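Local coordinates for penicillin-binding protein PbpB (Mycobacterium tuberculosis, PDB 6KGU) that builds cross-linked peptidoglycan for the cell wall from lipid intermediates and is inactivated by beta-lactam antibiotics such as aztreonam, at residues S263-N271 / Y489-A499; D403-K413 / E425-A436. One frame throughout, in Å; residues are numbered along the deposited sequence.

Interaction 1 of 2, residues S263-N271 / Y489-A499; sequences SPFEPGSVN and YFDDVYWITFA. With AZR (2-({[(1Z)-1-(2-amino-1,3-thiazol-4-yl)-2-oxo-2-{[(2S,3S)-1-oxo-3-(sulfoamino)butan-2-yl]amino}ethylidene]amino}oxy)-2-methylpropanoic acid), chain B.
Trp-495 gives up the most surface, followed by Thr-497 and Glu-266. The indole packs against Phe-265 CB and the backbone N of Glu-266. Phe-265 CB sits over the six-membered ring of Trp-495, 3.6 Å from its centroid, in a CH-pi contact. Trp-495 CZ3 lies 3.4 Å from Glu-266 N. The Phe-265 ring swings past the indole and reaches Thr-497 from the opposite direction, with CE1 3.6 Å from Thr-497 CG2. Thr-497 CG2 sits beside the backbone N and meets this ring. OG1 lies between N and the carbonyl carbon (chi1 50°), where it comes within 3.1 Å of Val-270 CG1, a tight fit. A water bonded to Thr-497 OG1 also donates to Pro-267 O and Trp-495 O, so it ties the loop to the strand.

The Glu-266 side chain reaches out to Tyr-489, on edge strand 488-490. Tyr-489 OH donates to Glu-266 OE1 at 2.8 Å, on the syn side of the carboxylate but 27° out of its plane. Glu-266 OE1 also accepts a nearly straight hydrogen bond, 3.1 Å long, from AZR N16 of the aminothiazole. Glu-266 OE2 is bonded to Gly-385 N, so both carboxylate oxygens are engaged and the group is fixed. Ser-269 OG is joined covalently to AZR C20, and Ser-269 N donates to the acyl oxygen AZR O9 at 2.7 Å, as in an oxyanion hole. This is the active site of a penicillin-binding transpeptidase, caught as the acyl-enzyme, with Ser-269 in the 3-10 turn leading into helix 272-281, consistent with the SxxK motif (Ser-269, Lys-272).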
# COMPACT_ATOMS: atom_id res chain seq x y z
N SER A 263 -8.01 2.76 -7.14
CA SER A 263 -9.07 3.41 -6.37
C SER A 263 -8.48 4.28 -5.27
O SER A 263 -8.24 3.79 -4.15
CB SER A 263 -10.03 2.37 -5.78
OG SER A 263 -10.55 1.54 -6.83
N PRO A 264 -8.24 5.57 -5.53
CA PRO A 264 -7.60 6.41 -4.51
C PRO A 264 -8.58 6.76 -3.41
O PRO A 264 -9.79 6.67 -3.57
CB PRO A 264 -7.15 7.66 -5.29
CG PRO A 264 -8.16 7.74 -6.48
CD PRO A 264 -8.42 6.27 -6.81
N PHE A 265 -8.02 7.19 -2.27
CA PHE A 265 -8.82 7.57 -1.11
C PHE A 265 -8.10 8.69 -0.35
O PHE A 265 -6.89 8.87 -0.49
CB PHE A 265 -9.04 6.36 -0.18
CG PHE A 265 -7.77 5.66 0.23
CD1 PHE A 265 -7.01 6.12 1.29
CD2 PHE A 265 -7.32 4.56 -0.47
CE1 PHE A 265 -5.83 5.50 1.65
CE2 PHE A 265 -6.12 3.92 -0.11
CZ PHE A 265 -5.39 4.39 0.96
N GLU A 266 -8.87 9.44 0.44
CA GLU A 266 -8.26 10.42 1.37
C GLU A 266 -7.53 9.66 2.46
O GLU A 266 -8.14 8.84 3.14
CB GLU A 266 -9.30 11.35 2.01
CG GLU A 266 -9.59 12.62 1.25
CD GLU A 266 -10.06 13.76 2.16
OE1 GLU A 266 -10.69 13.52 3.22
OE2 GLU A 266 -9.78 14.92 1.81
N PRO A 267 -6.23 9.89 2.67
CA PRO A 267 -5.48 9.04 3.60
C PRO A 267 -5.73 9.32 5.08
O PRO A 267 -5.55 8.43 5.91
CB PRO A 267 -4.02 9.35 3.24
CG PRO A 267 -4.08 10.79 2.78
CD PRO A 267 -5.36 10.86 1.99
N GLY A 268 -6.09 10.55 5.43
CA GLY A 268 -6.06 10.87 6.85
C GLY A 268 -4.67 10.66 7.41
O GLY A 268 -3.66 10.92 6.74
N SER A 269 -4.60 10.13 8.64
CA SER A 269 -3.38 10.23 9.45
C SER A 269 -2.19 9.40 8.94
O SER A 269 -1.06 9.63 9.41
CB SER A 269 -3.67 9.83 10.90
OG SER A 269 -4.45 10.83 11.54
N VAL A 270 -2.40 8.44 8.04
CA VAL A 270 -1.21 7.76 7.52
C VAL A 270 -0.35 8.73 6.75
O VAL A 270 0.86 8.51 6.62
CB VAL A 270 -1.54 6.53 6.63
CG1 VAL A 270 -2.00 5.38 7.49
CG2 VAL A 270 -2.54 6.89 5.51
N ASN A 271 -0.92 9.83 6.28
CA ASN A 271 -0.13 10.85 5.60
C ASN A 271 0.84 11.57 6.53
O ASN A 271 1.70 12.30 6.04
CB ASN A 271 -1.04 11.88 4.92
CG ASN A 271 -0.35 12.55 3.76
OD1 ASN A 271 0.23 11.87 2.92
ND2 ASN A 271 -0.37 13.88 3.73
N TYR A 489 -18.88 15.70 4.38
CA TYR A 489 -18.36 14.54 5.09
C TYR A 489 -19.49 13.79 5.79
O TYR A 489 -20.41 14.40 6.34
CB TYR A 489 -17.30 14.95 6.11
CG TYR A 489 -15.95 15.17 5.47
CD1 TYR A 489 -15.21 14.09 4.98
CD2 TYR A 489 -15.42 16.45 5.34
CE1 TYR A 489 -13.98 14.28 4.38
CE2 TYR A 489 -14.18 16.65 4.75
CZ TYR A 489 -13.47 15.56 4.27
OH TYR A 489 -12.24 15.76 3.67
N PHE A 490 -19.41 12.46 5.75
CA PHE A 490 -20.22 11.66 6.65
C PHE A 490 -19.83 11.95 8.10
O PHE A 490 -18.80 12.57 8.39
CB PHE A 490 -20.01 10.16 6.39
CG PHE A 490 -20.77 9.63 5.22
CD1 PHE A 490 -22.15 9.48 5.28
CD2 PHE A 490 -20.11 9.22 4.07
CE1 PHE A 490 -22.86 8.96 4.21
CE2 PHE A 490 -20.81 8.69 3.00
CZ PHE A 490 -22.20 8.57 3.07
N ASP A 491 -20.66 11.47 9.01
CA ASP A 491 -20.37 11.57 10.43
C ASP A 491 -19.68 10.32 10.95
O ASP A 491 -18.85 10.41 11.87
CB ASP A 491 -21.69 11.81 11.19
CG ASP A 491 -21.51 11.88 12.69
OD1 ASP A 491 -20.92 12.87 13.18
OD2 ASP A 491 -21.98 10.95 13.39
N ASP A 492 -19.97 9.16 10.34
CA ASP A 492 -19.56 7.88 10.91
C ASP A 492 -19.20 6.86 9.83
O ASP A 492 -19.43 5.66 10.02
CB ASP A 492 -20.68 7.32 11.79
CG ASP A 492 -22.00 7.20 11.05
OD1 ASP A 492 -22.27 8.05 10.17
OD2 ASP A 492 -22.77 6.26 11.34
N VAL A 493 -18.65 7.30 8.71
CA VAL A 493 -18.19 6.42 7.64
C VAL A 493 -16.72 6.72 7.40
O VAL A 493 -16.37 7.86 7.07
CB VAL A 493 -19.01 6.62 6.35
CG1 VAL A 493 -18.60 5.61 5.29
CG2 VAL A 493 -20.50 6.53 6.66
N TYR A 494 -15.85 5.70 7.56
CA TYR A 494 -14.40 5.91 7.55
C TYR A 494 -13.67 5.06 6.52
O TYR A 494 -14.10 3.95 6.18
CB TYR A 494 -13.78 5.59 8.90
CG TYR A 494 -14.50 6.19 10.06
CD1 TYR A 494 -14.89 5.41 11.13
CD2 TYR A 494 -14.79 7.55 10.08
CE1 TYR A 494 -15.56 5.96 12.20
CE2 TYR A 494 -15.45 8.11 11.14
CZ TYR A 494 -15.84 7.31 12.19
OH TYR A 494 -16.51 7.88 13.25
N TRP A 495 -12.56 5.60 6.02
CA TRP A 495 -11.48 4.79 5.49
C TRP A 495 -10.49 4.54 6.62
O TRP A 495 -9.95 5.50 7.18
CB TRP A 495 -10.73 5.47 4.34
CG TRP A 495 -11.39 5.40 3.05
CD1 TRP A 495 -11.76 4.27 2.35
CD2 TRP A 495 -11.75 6.51 2.24
NE1 TRP A 495 -12.36 4.62 1.17
CE2 TRP A 495 -12.36 5.99 1.07
CE3 TRP A 495 -11.63 7.90 2.39
CZ2 TRP A 495 -12.84 6.81 0.05
CZ3 TRP A 495 -12.10 8.71 1.38
CH2 TRP A 495 -12.70 8.17 0.23
N ILE A 496 -10.26 3.27 6.92
CA ILE A 496 -9.26 2.84 7.90
C ILE A 496 -8.02 2.39 7.15
O ILE A 496 -8.11 1.57 6.23
CB ILE A 496 -9.81 1.71 8.78
CG1 ILE A 496 -11.13 2.14 9.43
CG2 ILE A 496 -8.75 1.20 9.78
CD1 ILE A 496 -11.11 3.45 10.10
N THR A 497 -6.86 2.88 7.56
CA THR A 497 -5.58 2.52 6.96
C THR A 497 -4.59 2.12 8.04
O THR A 497 -4.70 2.54 9.19
CB THR A 497 -4.98 3.68 6.16
OG1 THR A 497 -4.99 4.88 6.96
CG2 THR A 497 -5.78 3.92 4.87
N PHE A 498 -3.64 1.28 7.65
CA PHE A 498 -2.43 1.05 8.43
C PHE A 498 -1.29 0.87 7.44
O PHE A 498 -1.46 0.20 6.41
CB PHE A 498 -2.52 -0.19 9.36
CG PHE A 498 -1.40 -0.23 10.41
CD1 PHE A 498 -0.15 -0.75 10.10
CD2 PHE A 498 -1.60 0.28 11.69
CE1 PHE A 498 0.87 -0.78 11.05
CE2 PHE A 498 -0.58 0.27 12.64
CZ PHE A 498 0.66 -0.26 12.31
N ALA A 499 -0.15 1.48 7.73
CA ALA A 499 1.05 1.23 6.95
C ALA A 499 2.18 1.01 7.94
O ALA A 499 2.29 1.78 8.90
CB ALA A 499 1.38 2.39 6.00
C7 AZR B . -7.64 10.58 14.86
S8 AZR B . -8.88 13.49 6.99
O9 AZR B . -6.23 9.58 10.71
O10 AZR B . -8.29 13.56 12.16
O11 AZR B . -10.95 11.93 12.59
N12 AZR B . -5.74 9.37 13.82
N13 AZR B . -8.11 11.33 11.75
N14 AZR B . -11.04 12.23 11.20
N15 AZR B . -10.86 12.64 8.43
N16 AZR B . -11.34 12.79 6.13
S17 AZR B . -5.66 7.81 14.14
C18 AZR B . -7.03 10.04 13.58
C19 AZR B . -6.87 11.10 12.48
C20 AZR B . -5.90 10.48 11.44
C21 AZR B . -8.68 12.54 11.60
C22 AZR B . -9.89 12.54 10.73
C23 AZR B . -12.18 11.53 13.16
C24 AZR B . -9.79 12.84 9.28
C25 AZR B . -8.65 13.30 8.69
C26 AZR B . -10.53 12.93 7.19
C27 AZR B . -12.49 10.17 12.57
C28 AZR B . -12.07 11.47 14.67
C29 AZR B . -13.24 12.56 12.76
O30 AZR B . -12.97 13.67 12.36
O31 AZR B . -14.45 12.12 12.92
O32 AZR B . -6.16 7.59 15.45
O33 AZR B . -4.14 7.47 14.23
O34 AZR B . -6.18 7.10 13.03
O HOH W 1 -7.29 6.50 6.74

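Interaction 2 of 2, residues D403-K413 / E425-A436; sequences DGVRVPPRIIK and EPRPDDIRVVSA
Val-405 and Arg-432 meet on one face of a short two-stranded antiparallel ladder. Val-405 CG2 stands over the centre of the Arg-432 guanidinium, 3.4 Å from CZ. Bends at chi2 (71°) and chi3 (57°) fold the arginine back over the valine. Its NH1 is then held by Val-434 O at 3.0 Å, in the guanidinium plane, and weakly by Asp-403 O. Val-405 CG1 packs on Asp-430.

Arg-406 and Ile-431 form the hydrogen-bonded pair and point side by side from the other face. Ile-431 CD1 lies over the Arg-406 guanidinium, 3.2 Å from NH2. Their backbones bond both ways, with Arg-406 N to Ile-431 O at 2.7 Å and Ile-431 N to Arg-406 O at 2.9 Å. Gly-404 O takes the next bond, from Val-433 N.

Farther along, the rings of Pro-408 and Pro-428 overlap in passing and point opposite ways. Pro-428 CB lies over a face of the Arg-410 guanidinium, 3.5 Å from NH2, while Arg-410 NH1 is bonded to Pro-409 O and Thr-354 O. A water links Pro-408 O to Arg-427 NH1, and Arg-427 NH2 bonds to Thr-230 O. At the far end Glu-425 N bonds to Lys-413 O at 2.8 Å.

Arg-406 NE is bonded to Lys-347 O at the end of helix 338-347. Val-434 packs among helices 272-281, 338-347 and 390-401, while Lys-413, in strand 412-416, makes a salt bridge with Glu-232.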
# COMPACT_ATOMS: atom_id res chain seq x y z
N ASP A 403 15.98 3.59 4.01
CA ASP A 403 16.97 4.57 4.44
C ASP A 403 16.84 5.87 3.67
O ASP A 403 17.82 6.54 3.36
CB ASP A 403 18.40 4.01 4.32
CG ASP A 403 18.82 3.24 5.58
OD1 ASP A 403 18.08 3.31 6.59
OD2 ASP A 403 19.88 2.58 5.57
N GLY A 404 15.59 6.24 3.36
CA GLY A 404 15.28 7.51 2.75
C GLY A 404 15.20 7.51 1.23
O GLY A 404 14.89 8.54 0.65
N VAL A 405 15.47 6.38 0.58
CA VAL A 405 15.50 6.33 -0.88
C VAL A 405 14.26 5.60 -1.36
O VAL A 405 14.12 4.38 -1.18
CB VAL A 405 16.78 5.65 -1.40
CG1 VAL A 405 16.70 5.54 -2.90
CG2 VAL A 405 18.01 6.46 -0.97
N ARG A 406 13.36 6.34 -2.00
CA ARG A 406 12.15 5.76 -2.55
C ARG A 406 12.47 5.04 -3.84
O ARG A 406 13.15 5.60 -4.72
CB ARG A 406 11.10 6.84 -2.79
CG ARG A 406 9.72 6.29 -3.16
CD ARG A 406 8.67 7.38 -3.03
NE ARG A 406 8.85 8.48 -3.98
CZ ARG A 406 8.47 8.45 -5.26
NH1 ARG A 406 7.91 7.36 -5.78
NH2 ARG A 406 8.65 9.52 -6.02
N VAL A 407 12.02 3.80 -3.96
CA VAL A 407 12.18 3.03 -5.19
C VAL A 407 10.77 2.72 -5.70
O VAL A 407 10.05 1.92 -5.08
CB VAL A 407 13.00 1.75 -4.96
CG1 VAL A 407 13.21 0.98 -6.29
CG2 VAL A 407 14.37 2.09 -4.33
N PRO A 408 10.34 3.33 -6.80
CA PRO A 408 8.98 3.11 -7.31
C PRO A 408 8.69 1.62 -7.45
O PRO A 408 9.52 0.86 -7.98
CB PRO A 408 9.00 3.81 -8.67
CG PRO A 408 10.03 4.91 -8.49
CD PRO A 408 11.11 4.25 -7.66
N PRO A 409 7.55 1.16 -6.95
CA PRO A 409 7.27 -0.28 -6.95
C PRO A 409 7.09 -0.81 -8.36
O PRO A 409 6.61 -0.11 -9.25
CB PRO A 409 5.96 -0.39 -6.14
CG PRO A 409 5.36 0.96 -6.22
CD PRO A 409 6.48 1.94 -6.31
N ARG A 410 7.45 -2.08 -8.54
CA ARG A 410 7.33 -2.77 -9.81
C ARG A 410 6.79 -4.17 -9.54
O ARG A 410 7.13 -4.78 -8.53
CB ARG A 410 8.69 -2.87 -10.55
CG ARG A 410 9.30 -1.53 -10.98
CD ARG A 410 8.47 -0.95 -12.10
NE ARG A 410 9.00 0.30 -12.65
CZ ARG A 410 8.61 1.52 -12.29
NH1 ARG A 410 7.69 1.68 -11.34
NH2 ARG A 410 9.15 2.59 -12.88
N ILE A 411 5.99 -4.67 -10.47
CA ILE A 411 5.42 -6.00 -10.33
C ILE A 411 5.90 -6.96 -11.42
O ILE A 411 5.73 -8.18 -11.27
CB ILE A 411 3.88 -5.96 -10.29
CG1 ILE A 411 3.32 -7.29 -9.71
CG2 ILE A 411 3.31 -5.72 -11.67
CD1 ILE A 411 1.96 -7.15 -9.04
N ILE A 412 6.48 -6.45 -12.50
CA ILE A 412 7.10 -7.27 -13.53
C ILE A 412 8.57 -7.42 -13.17
O ILE A 412 9.30 -6.43 -13.15
CB ILE A 412 6.95 -6.67 -14.93
CG1 ILE A 412 5.54 -6.14 -15.18
CG2 ILE A 412 7.34 -7.71 -15.97
CD1 ILE A 412 4.49 -7.21 -15.14
N LYS A 413 9.00 -8.65 -12.88
CA LYS A 413 10.41 -8.87 -12.57
C LYS A 413 11.24 -9.10 -13.83
O LYS A 413 12.37 -8.60 -13.93
CB LYS A 413 10.58 -10.05 -11.61
CG LYS A 413 11.98 -10.11 -10.99
CD LYS A 413 12.00 -10.87 -9.68
CE LYS A 413 13.40 -10.89 -9.06
NZ LYS A 413 13.97 -9.53 -8.88
N GLU A 425 13.59 -7.03 -15.94
CA GLU A 425 13.01 -5.71 -16.14
C GLU A 425 13.98 -4.64 -15.65
O GLU A 425 14.61 -4.80 -14.60
CB GLU A 425 11.69 -5.57 -15.38
CG GLU A 425 10.54 -6.26 -16.08
CD GLU A 425 10.20 -5.58 -17.38
OE1 GLU A 425 9.75 -4.41 -17.33
OE2 GLU A 425 10.42 -6.19 -18.45
N PRO A 426 14.12 -3.53 -16.38
CA PRO A 426 14.99 -2.44 -15.90
C PRO A 426 14.48 -1.89 -14.58
O PRO A 426 13.28 -1.67 -14.39
CB PRO A 426 14.91 -1.40 -17.02
CG PRO A 426 13.69 -1.74 -17.81
CD PRO A 426 13.51 -3.23 -17.68
N ARG A 427 15.40 -1.69 -13.65
CA ARG A 427 15.06 -1.15 -12.34
C ARG A 427 14.80 0.35 -12.45
O ARG A 427 15.49 1.05 -13.19
CB ARG A 427 16.20 -1.41 -11.35
CG ARG A 427 16.42 -2.89 -11.10
CD ARG A 427 15.18 -3.50 -10.46
NE ARG A 427 14.93 -2.87 -9.18
CZ ARG A 427 13.72 -2.68 -8.64
NH1 ARG A 427 12.61 -3.07 -9.28
NH2 ARG A 427 13.64 -2.09 -7.47
N PRO A 428 13.79 0.86 -11.76
CA PRO A 428 13.54 2.31 -11.80
C PRO A 428 14.63 3.05 -11.03
O PRO A 428 15.32 2.49 -10.18
CB PRO A 428 12.18 2.46 -11.12
CG PRO A 428 12.14 1.31 -10.13
CD PRO A 428 12.93 0.18 -10.77
N ASP A 429 14.75 4.34 -11.34
CA ASP A 429 15.76 5.16 -10.68
C ASP A 429 15.36 5.50 -9.24
O ASP A 429 14.20 5.82 -8.96
CB ASP A 429 15.98 6.44 -11.48
CG ASP A 429 16.93 6.23 -12.66
OD1 ASP A 429 17.85 5.40 -12.54
OD2 ASP A 429 16.74 6.89 -13.70
N ASP A 430 16.36 5.41 -8.35
CA ASP A 430 16.27 5.88 -6.97
C ASP A 430 15.74 7.30 -6.89
O ASP A 430 16.01 8.14 -7.77
CB ASP A 430 17.66 5.86 -6.31
CG ASP A 430 18.12 4.47 -5.92
OD1 ASP A 430 17.35 3.49 -6.05
OD2 ASP A 430 19.27 4.37 -5.45
N ILE A 431 15.03 7.59 -5.81
CA ILE A 431 14.59 8.94 -5.48
C ILE A 431 14.89 9.20 -4.01
O ILE A 431 14.22 8.64 -3.13
CB ILE A 431 13.10 9.17 -5.77
CG1 ILE A 431 12.79 8.78 -7.22
CG2 ILE A 431 12.72 10.62 -5.47
CD1 ILE A 431 11.34 8.57 -7.49
N ARG A 432 15.90 10.04 -3.75
CA ARG A 432 16.27 10.45 -2.40
C ARG A 432 15.20 11.39 -1.84
O ARG A 432 15.01 12.49 -2.37
CB ARG A 432 17.65 11.11 -2.44
CG ARG A 432 18.08 11.89 -1.18
CD ARG A 432 18.40 10.99 -0.00
NE ARG A 432 19.44 10.00 -0.29
CZ ARG A 432 19.74 9.00 0.52
NH1 ARG A 432 19.08 8.85 1.67
NH2 ARG A 432 20.68 8.13 0.18
N VAL A 433 14.49 10.96 -0.80
CA VAL A 433 13.45 11.76 -0.15
C VAL A 433 13.97 12.44 1.10
O VAL A 433 13.77 13.64 1.31
CB VAL A 433 12.22 10.88 0.18
CG1 VAL A 433 11.15 11.71 0.87
CG2 VAL A 433 11.68 10.17 -1.07
N VAL A 434 14.61 11.68 1.99
CA VAL A 434 15.25 12.20 3.19
C VAL A 434 16.55 11.43 3.36
O VAL A 434 16.78 10.41 2.70
CB VAL A 434 14.38 12.04 4.45
CG1 VAL A 434 13.10 12.85 4.32
CG2 VAL A 434 14.10 10.56 4.71
N SER A 435 17.41 11.91 4.27
CA SER A 435 18.67 11.22 4.49
C SER A 435 18.44 9.87 5.18
O SER A 435 17.37 9.60 5.74
CB SER A 435 19.62 12.07 5.34
OG SER A 435 19.20 12.14 6.70
N ALA A 436 19.47 9.02 5.13
CA ALA A 436 19.40 7.76 5.86
C ALA A 436 19.17 8.00 7.34
O ALA A 436 18.37 7.31 7.98
CB ALA A 436 20.68 6.95 5.65
O HOH W 2 20.72 5.68 1.92
O HOH W 3 10.48 -1.58 -7.48
O HOH W 4 13.64 -6.37 -12.19

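In the fold
The centres of interactions 1 and 2 are 26 Å apart, on opposite sides of the chain's centre, and their nearest atoms are about 11 Å apart. Along the chain the order is 263-271, 403-413, 425-436, 489-499, so both segments of interaction 2 fall between those of interaction 1. All four belong to the transpeptidase domain. Helix 390-401 borders both contacts: Met-393 touches Val-270 and Ala-499, and Gln-398 and Ile-400 touch Arg-406 and Val-434. Helix 272-281 follows the Ser-269 turn and reaches Val-434. Interaction 1 supplies the acylated serine and part of the antibiotic pocket, whereas interaction 2 joins two chain paths at the surface that continue into the six-stranded mixed sheet.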